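Side-chain contacts in putative prephenate dehydratase (Streptococcus mutans, PDB 4LUB), which probably catalyses the decarboxylating dehydration of prephenate to phenylpyruvate, a step of L-phenylalanine biosynthesis: residues P52-N55 / G59-H62; E63-L68 / F238-F243; R228-K231 / G235-F238. All blocks are in the same frame, centred on the assembly; numbering follows the deposited sequence.

In the fold
Interaction 1 lies within the prephenate dehydratase region, interaction 3 within the ACT region, and interaction 2 joins the two; all reach one continuous sheet. Interactions 1 and 2 have centres about 9 Å apart and are joined by helix 62-70, where T64 OG1 lies 2.9 Å from P52 O, a probable hydrogen bond. Interaction 2 is about 11 Å, centre to centre, from interaction 3; they share F238, and a salt bridge of 2.9 Å between D66 OD2 and R228 NH2 ties helix to hairpin. Interactions 1 and 3, about 17 Å apart between centres, also meet across the dimer, where E54 of one subunit bonds Y237 of the other. The set therefore couples dehydratase region, ACT region and subunit interface.

Interaction 1 of 3, residues P52-N55 / G59-H62; sequences PVEN and GSVH
The carbonyl oxygen of V53 accepts a short, almost straight bond from V61 N (2.7 Å, 175° at the hydrogen), with the donor lying above the carbonyl plane. S60 CA adds a CH contact to the same oxygen at 3.4 Å. This is the open end of a tight beta hairpin formed by strands 48-55 and 59-60. At its closed end N55 and G59 make an antiparallel hydrogen-bonded pair: N55 N reaches G59 O at 2.9 Å, while the return bond from G59 N to N55 O is bent to 137°. N55 OD1 turns into the connecting loop, where it accepts the I57 amide in an Asx turn and the E58 amide as well; its ND2 is hydrogen-bonded to E170 O and to OG1 of T173, part of the TRF sequence characteristic of prephenate dehydratases. On the other edge of strand 48-55, V53 and E54 both face R174 in a classic beta bulge. E54 stands extended, CG anti to the backbone N (chi1 -179°), and its CG passes 3.7 Å from G59 C. The carboxylate thereby reaches R174 and K224 through OE1, and Y237 of the second subunit through OE2. K224 also binds S60 OG. V61 occupies the N-cap position of helix 62-70, and its CG2 comes to 3.3 Å from V53 O.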
loop_
_atom_site.group_PDB
_atom_site.type_symbol
_atom_site.label_atom_id
_atom_site.label_comp_id
_atom_site.label_asym_id
_atom_site.label_seq_id
_atom_site.Cartn_x
_atom_site.Cartn_y
_atom_site.Cartn_z
ATOM N N PRO B 52 -9.589 -1.436 13.821
ATOM C CA PRO B 52 -9.251 -2.267 12.660
ATOM C C PRO B 52 -8.018 -1.708 11.970
ATOM O O PRO B 52 -7.887 -0.482 11.877
ATOM C CB PRO B 52 -10.486 -2.160 11.764
ATOM C CG PRO B 52 -11.106 -0.854 12.133
ATOM C CD PRO B 52 -10.794 -0.616 13.588
ATOM N N VAL B 53 -7.081 -2.560 11.558
ATOM C CA VAL B 53 -5.932 -2.048 10.819
ATOM C C VAL B 53 -5.797 -2.597 9.397
ATOM O O VAL B 53 -5.293 -1.906 8.521
ATOM C CB VAL B 53 -4.610 -2.292 11.604
ATOM C CG1 VAL B 53 -4.796 -1.928 13.069
ATOM C CG2 VAL B 53 -4.087 -3.721 11.436
ATOM N N GLU B 54 -6.228 -3.830 9.163
ATOM C CA GLU B 54 -6.093 -4.409 7.834
ATOM C C GLU B 54 -7.141 -5.460 7.524
ATOM O O GLU B 54 -7.425 -6.306 8.361
ATOM C CB GLU B 54 -4.704 -5.042 7.659
ATOM C CG GLU B 54 -4.494 -5.653 6.276
ATOM C CD GLU B 54 -3.091 -6.164 6.061
ATOM O OE1 GLU B 54 -2.241 -5.943 6.950
ATOM O OE2 GLU B 54 -2.835 -6.768 4.997
ATOM N N ASN B 55 -7.661 -5.435 6.299
ATOM C CA ASN B 55 -8.638 -6.418 5.848
ATOM C C ASN B 55 -8.068 -7.236 4.699
ATOM O O ASN B 55 -7.313 -6.721 3.872
ATOM C CB ASN B 55 -9.943 -5.743 5.421
ATOM C CG ASN B 55 -10.976 -6.737 4.927
ATOM O OD1 ASN B 55 -11.038 -7.031 3.735
ATOM N ND2 ASN B 55 -11.762 -7.296 5.845
ATOM N N GLY B 59 -7.411 -4.361 2.227
ATOM C CA GLY B 59 -6.047 -4.020 2.599
ATOM C C GLY B 59 -5.934 -3.186 3.864
ATOM O O GLY B 59 -6.839 -3.169 4.691
ATOM N N SER B 60 -4.820 -2.475 4.003
ATOM C CA SER B 60 -4.563 -1.639 5.173
ATOM C C SER B 60 -5.502 -0.449 5.307
ATOM O O SER B 60 -5.837 0.210 4.326
ATOM C CB SER B 60 -3.119 -1.150 5.153
ATOM O OG SER B 60 -2.249 -2.151 5.658
ATOM N N VAL B 61 -5.929 -0.189 6.537
ATOM C CA VAL B 61 -6.791 0.948 6.829
ATOM C C VAL B 61 -5.946 2.219 6.900
ATOM O O VAL B 61 -5.199 2.429 7.857
ATOM C CB VAL B 61 -7.565 0.749 8.143
ATOM C CG1 VAL B 61 -8.536 1.908 8.379
ATOM C CG2 VAL B 61 -8.313 -0.585 8.116
ATOM N N HIS B 62 -6.055 3.052 5.869
ATOM C CA HIS B 62 -5.254 4.270 5.760
ATOM C C HIS B 62 -5.316 5.144 7.010
ATOM O O HIS B 62 -4.277 5.570 7.528
ATOM C CB HIS B 62 -5.692 5.088 4.545
ATOM C CG HIS B 62 -5.501 4.378 3.243
ATOM N ND1 HIS B 62 -6.042 4.840 2.065
ATOM C CD2 HIS B 62 -4.834 3.241 2.935
ATOM C CE1 HIS B 62 -5.721 4.013 1.084
ATOM N NE2 HIS B 62 -4.988 3.037 1.584
#

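Interaction 2 of 3, residues E63-L68 / F238-F243; sequences ETFDYL and FFIIDF
The F238 ring presents its edge to the carboxylate of D66, whose OD1 lies near the ring plane, 4.0 Å from CZ, where it probably meets the weakly positive CH rim; the two flat groups stand 78° apart. The backbone oxygen of F65 approaches F238 CZ obliquely, also at 4.0 Å. With CG lodged between the backbone N and the carbonyl carbon (chi1 74°), F238 reaches the helix. Its ring stacks with F69, one turn further along. The carboxylate of D66 is fixed through OD2 by a salt bridge to R228.

The F65 ring forms the apolar half of the contact. Its CE1 meets I240 CG2 at 3.6 Å, and CD1 touches both that methyl and I240 CD1 at 3.9 Å, so the branched side chain nestles against one corner of the ring. W176 meets F65 with ring planes steeply inclined.

Helix 62-70 of the dehydratase region thus packs across strand 237-244 of the ACT region; the axes of 63-68 and 238-243 come within 10.6 Å. Helix 34-42 packs against T64, Y67 and L68, while strands 222-229 and 189-199 adjoin strand 237-244 in the sheet.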
loop_
_atom_site.group_PDB
_atom_site.type_symbol
_atom_site.label_atom_id
_atom_site.label_comp_id
_atom_site.label_asym_id
_atom_site.label_seq_id
_atom_site.Cartn_x
_atom_site.Cartn_y
_atom_site.Cartn_z
ATOM N N GLU B 63 -6.535 5.440 7.462
ATOM C CA GLU B 63 -6.746 6.268 8.651
ATOM C C GLU B 63 -5.922 5.819 9.856
ATOM O O GLU B 63 -5.340 6.646 10.559
ATOM C CB GLU B 63 -8.233 6.313 9.041
ATOM C CG GLU B 63 -8.544 7.508 9.949
ATOM C CD GLU B 63 -9.978 7.546 10.443
ATOM O OE1 GLU B 63 -10.824 6.787 9.914
ATOM O OE2 GLU B 63 -10.266 8.348 11.364
ATOM N N THR B 64 -5.901 4.515 10.107
ATOM C CA THR B 64 -5.182 3.973 11.258
ATOM C C THR B 64 -3.685 4.244 11.174
ATOM O O THR B 64 -3.093 4.817 12.089
ATOM C CB THR B 64 -5.399 2.450 11.398
ATOM O OG1 THR B 64 -6.791 2.184 11.600
ATOM C CG2 THR B 64 -4.640 1.920 12.599
ATOM N N PHE B 65 -3.079 3.858 10.058
ATOM C CA PHE B 65 -1.641 4.007 9.880
ATOM C C PHE B 65 -1.158 5.453 9.726
ATOM O O PHE B 65 -0.087 5.791 10.230
ATOM C CB PHE B 65 -1.190 3.146 8.704
ATOM C CG PHE B 65 -1.205 1.690 9.023
ATOM C CD1 PHE B 65 -0.246 1.150 9.861
ATOM C CD2 PHE B 65 -2.224 0.874 8.555
ATOM C CE1 PHE B 65 -0.266 -0.185 10.190
ATOM C CE2 PHE B 65 -2.257 -0.469 8.885
ATOM C CZ PHE B 65 -1.272 -1.001 9.701
ATOM N N ASP B 66 -1.905 6.296 9.013
ATOM C CA ASP B 66 -1.544 7.716 8.937
ATOM C C ASP B 66 -1.535 8.381 10.315
ATOM O O ASP B 66 -0.600 9.104 10.654
ATOM C CB ASP B 66 -2.471 8.493 7.985
ATOM C CG ASP B 66 -2.456 7.939 6.564
ATOM O OD1 ASP B 66 -1.437 7.334 6.169
ATOM O OD2 ASP B 66 -3.450 8.139 5.833
ATOM N N TYR B 67 -2.590 8.176 11.092
ATOM C CA TYR B 67 -2.629 8.727 12.444
ATOM C C TYR B 67 -1.512 8.186 13.348
ATOM O O TYR B 67 -0.840 8.957 14.032
ATOM C CB TYR B 67 -3.984 8.491 13.104
ATOM C CG TYR B 67 -4.162 9.435 14.268
ATOM C CD1 TYR B 67 -4.630 10.726 14.066
ATOM C CD2 TYR B 67 -3.822 9.052 15.557
ATOM C CE1 TYR B 67 -4.771 11.612 15.125
ATOM C CE2 TYR B 67 -3.961 9.926 16.619
ATOM C CZ TYR B 67 -4.435 11.200 16.398
ATOM O OH TYR B 67 -4.572 12.067 17.453
ATOM N N LEU B 68 -1.360 6.866 13.393
ATOM C CA LEU B 68 -0.295 6.239 14.176
ATOM C C LEU B 68 1.120 6.683 13.816
ATOM O O LEU B 68 1.962 6.826 14.701
ATOM C CB LEU B 68 -0.387 4.711 14.073
ATOM C CG LEU B 68 -0.977 3.943 15.268
ATOM C CD1 LEU B 68 -2.029 4.696 16.061
ATOM C CD2 LEU B 68 -1.434 2.539 14.859
ATOM N N PHE B 238 6.265 6.947 3.443
ATOM C CA PHE B 238 6.761 6.138 4.532
ATOM C C PHE B 238 6.221 4.735 4.322
ATOM O O PHE B 238 5.179 4.548 3.705
ATOM C CB PHE B 238 6.427 6.717 5.910
ATOM C CG PHE B 238 4.993 6.568 6.325
ATOM C CD1 PHE B 238 4.580 5.464 7.044
ATOM C CD2 PHE B 238 4.068 7.552 6.034
ATOM C CE1 PHE B 238 3.269 5.333 7.446
ATOM C CE2 PHE B 238 2.752 7.428 6.434
ATOM C CZ PHE B 238 2.352 6.315 7.141
ATOM N N PHE B 239 6.955 3.751 4.804
ATOM C CA PHE B 239 6.602 2.360 4.573
ATOM C C PHE B 239 6.209 1.629 5.842
ATOM O O PHE B 239 6.935 1.649 6.829
ATOM C CB PHE B 239 7.771 1.646 3.876
ATOM C CG PHE B 239 8.157 2.283 2.576
ATOM C CD1 PHE B 239 7.512 1.928 1.406
ATOM C CD2 PHE B 239 9.125 3.269 2.528
ATOM C CE1 PHE B 239 7.847 2.527 0.201
ATOM C CE2 PHE B 239 9.463 3.869 1.328
ATOM C CZ PHE B 239 8.823 3.498 0.167
ATOM N N ILE B 240 5.050 0.979 5.798
ATOM C CA ILE B 240 4.633 0.076 6.861
ATOM C C ILE B 240 5.141 -1.316 6.565
ATOM O O ILE B 240 4.772 -1.926 5.567
ATOM C CB ILE B 240 3.112 0.009 7.010
ATOM C CG1 ILE B 240 2.537 1.415 7.085
ATOM C CG2 ILE B 240 2.738 -0.795 8.250
ATOM C CD1 ILE B 240 3.123 2.195 8.237
ATOM N N ILE B 241 6.016 -1.794 7.432
ATOM C CA ILE B 241 6.558 -3.135 7.330
ATOM C C ILE B 241 6.316 -3.991 8.578
ATOM O O ILE B 241 6.543 -3.546 9.703
ATOM C CB ILE B 241 8.066 -3.047 6.983
ATOM C CG1 ILE B 241 8.235 -2.458 5.593
ATOM C CG2 ILE B 241 8.671 -4.429 6.885
ATOM C CD1 ILE B 241 9.635 -2.081 5.240
ATOM N N ASP B 242 5.838 -5.215 8.364
ATOM C CA ASP B 242 5.735 -6.199 9.439
ATOM C C ASP B 242 6.826 -7.255 9.274
ATOM O O ASP B 242 7.124 -7.687 8.156
ATOM C CB ASP B 242 4.371 -6.903 9.471
ATOM C CG ASP B 242 3.187 -5.945 9.581
ATOM O OD1 ASP B 242 3.364 -4.733 9.851
ATOM O OD2 ASP B 242 2.056 -6.443 9.433
ATOM N N PHE B 243 7.394 -7.684 10.396
ATOM C CA PHE B 243 8.354 -8.776 10.412
ATOM C C PHE B 243 7.987 -9.717 11.534
ATOM O O PHE B 243 7.426 -9.301 12.548
ATOM C CB PHE B 243 9.782 -8.270 10.652
ATOM C CG PHE B 243 10.401 -7.583 9.473
ATOM C CD1 PHE B 243 10.834 -8.311 8.382
ATOM C CD2 PHE B 243 10.576 -6.212 9.465
ATOM C CE1 PHE B 243 11.407 -7.686 7.297
ATOM C CE2 PHE B 243 11.157 -5.592 8.378
ATOM C CZ PHE B 243 11.571 -6.326 7.293
#

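Interaction 3 of 3, residues R228-K231 / G235-F238; sequences RPLK and GEYF
The R228 and F238 side chains run alongside one another, with R228 CB over one face of the ring, 3.7 Å from its centroid and offset toward the rim. This CH-pi contact is tight, CB coming within 3.3 Å of F238 CE2. Beyond CG the arginine bends at chi2 and chi3 (-55° and -62°), leaving the ring behind, and the guanidinium plane ends up almost perpendicular to it, with P229 CD over one of the guanidinium faces. L230 CD1 lies near the F238 ring plane at its edge and packs on F238 CB at 3.9 Å, and L230 CD2 crosses toward E236 CB. Y237 turns away from this group, yet its CB sits 3.2 Å from R228 O, which lies in plane at the edge of the tyrosine ring.

Backbone bonds hold the layout in register as a beta hairpin of the ACT region. R228 and F238 form an antiparallel hydrogen-bonded pair, R228 N to F238 O at 2.9 Å and F238 N to R228 O at 3.0 Å, and L230 N closes toward the turn on E236 O at 3.0 Å.

Chemically, the arginine is divided between two roles: its aliphatic base is buried on an aromatic face, while its charged end, besides pairing with D66, is hydrogen-bonded through NH1 to E58 O of the second subunit. That bond and the one from Y237 OH to E54 of the same neighbour accompany packing of P229 and Y237 against it.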
loop_
_atom_site.group_PDB
_atom_site.type_symbol
_atom_site.label_atom_id
_atom_site.label_comp_id
_atom_site.label_asym_id
_atom_site.label_seq_id
_atom_site.Cartn_x
_atom_site.Cartn_y
_atom_site.Cartn_z
ATOM N N ARG B 228 2.652 4.558 2.244
ATOM C CA ARG B 228 1.682 5.592 2.541
ATOM C C ARG B 228 2.324 6.906 2.138
ATOM O O ARG B 228 3.544 7.046 2.252
ATOM C CB ARG B 228 1.335 5.606 4.034
ATOM C CG ARG B 228 0.520 4.404 4.580
ATOM C CD ARG B 228 -0.770 4.212 3.811
ATOM N NE ARG B 228 -1.622 5.381 3.937
ATOM C CZ ARG B 228 -2.369 5.868 2.954
ATOM N NH1 ARG B 228 -2.367 5.272 1.767
ATOM N NH2 ARG B 228 -3.116 6.951 3.161
ATOM N N PRO B 229 1.527 7.860 1.633
ATOM C CA PRO B 229 2.086 9.190 1.349
ATOM C C PRO B 229 2.728 9.825 2.579
ATOM O O PRO B 229 2.154 9.782 3.670
ATOM C CB PRO B 229 0.866 10.004 0.883
ATOM C CG PRO B 229 -0.194 8.986 0.569
ATOM C CD PRO B 229 0.067 7.828 1.471
ATOM N N LEU B 230 3.912 10.400 2.397
ATOM C CA LEU B 230 4.568 11.172 3.451
ATOM C C LEU B 230 3.857 12.492 3.710
ATOM O O LEU B 230 4.124 13.167 4.706
ATOM C CB LEU B 230 6.033 11.430 3.093
ATOM C CG LEU B 230 7.016 11.591 4.252
ATOM C CD1 LEU B 230 6.795 10.543 5.329
ATOM C CD2 LEU B 230 8.449 11.546 3.741
ATOM N N LYS B 231 2.939 12.837 2.808
ATOM C CA LYS B 231 2.267 14.134 2.794
ATOM C C LYS B 231 3.271 15.278 2.684
ATOM O O LYS B 231 3.145 16.302 3.360
ATOM C CB LYS B 231 1.374 14.315 4.030
ATOM C CG LYS B 231 0.631 13.058 4.447
ATOM C CD LYS B 231 -0.716 12.949 3.734
ATOM C CE LYS B 231 -1.750 12.213 4.587
ATOM N NZ LYS B 231 -2.250 10.965 3.931
ATOM N N GLY B 235 5.861 11.036 -4.670
ATOM C CA GLY B 235 7.097 10.283 -4.755
ATOM C C GLY B 235 7.846 10.181 -3.437
ATOM O O GLY B 235 8.899 9.542 -3.374
ATOM N N GLU B 236 7.315 10.801 -2.384
ATOM C CA GLU B 236 7.836 10.567 -1.035
ATOM C C GLU B 236 6.834 9.841 -0.148
ATOM O O GLU B 236 5.660 10.215 -0.060
ATOM C CB GLU B 236 8.269 11.884 -0.388
ATOM C CG GLU B 236 9.370 12.591 -1.166
ATOM C CD GLU B 236 9.912 13.796 -0.438
ATOM O OE1 GLU B 236 9.281 14.220 0.548
ATOM O OE2 GLU B 236 10.973 14.315 -0.844
ATOM N N TYR B 237 7.309 8.793 0.502
ATOM C CA TYR B 237 6.443 7.913 1.254
ATOM C C TYR B 237 7.084 7.474 2.550
ATOM O O TYR B 237 8.288 7.589 2.730
ATOM C CB TYR B 237 6.146 6.662 0.430
ATOM C CG TYR B 237 5.713 6.918 -0.994
ATOM C CD1 TYR B 237 4.385 7.144 -1.303
ATOM C CD2 TYR B 237 6.635 6.914 -2.032
ATOM C CE1 TYR B 237 3.981 7.365 -2.602
ATOM C CE2 TYR B 237 6.241 7.135 -3.338
ATOM C CZ TYR B 237 4.911 7.360 -3.617
ATOM O OH TYR B 237 4.510 7.580 -4.910
ATOM N N PHE B 238 6.265 6.947 3.443
ATOM C CA PHE B 238 6.761 6.138 4.532
ATOM C C PHE B 238 6.221 4.735 4.322
ATOM O O PHE B 238 5.179 4.548 3.705
ATOM C CB PHE B 238 6.427 6.717 5.910
ATOM C CG PHE B 238 4.993 6.568 6.325
ATOM C CD1 PHE B 238 4.580 5.464 7.044
ATOM C CD2 PHE B 238 4.068 7.552 6.034
ATOM C CE1 PHE B 238 3.269 5.333 7.446
ATOM C CE2 PHE B 238 2.752 7.428 6.434
ATOM C CZ PHE B 238 2.352 6.315 7.141
#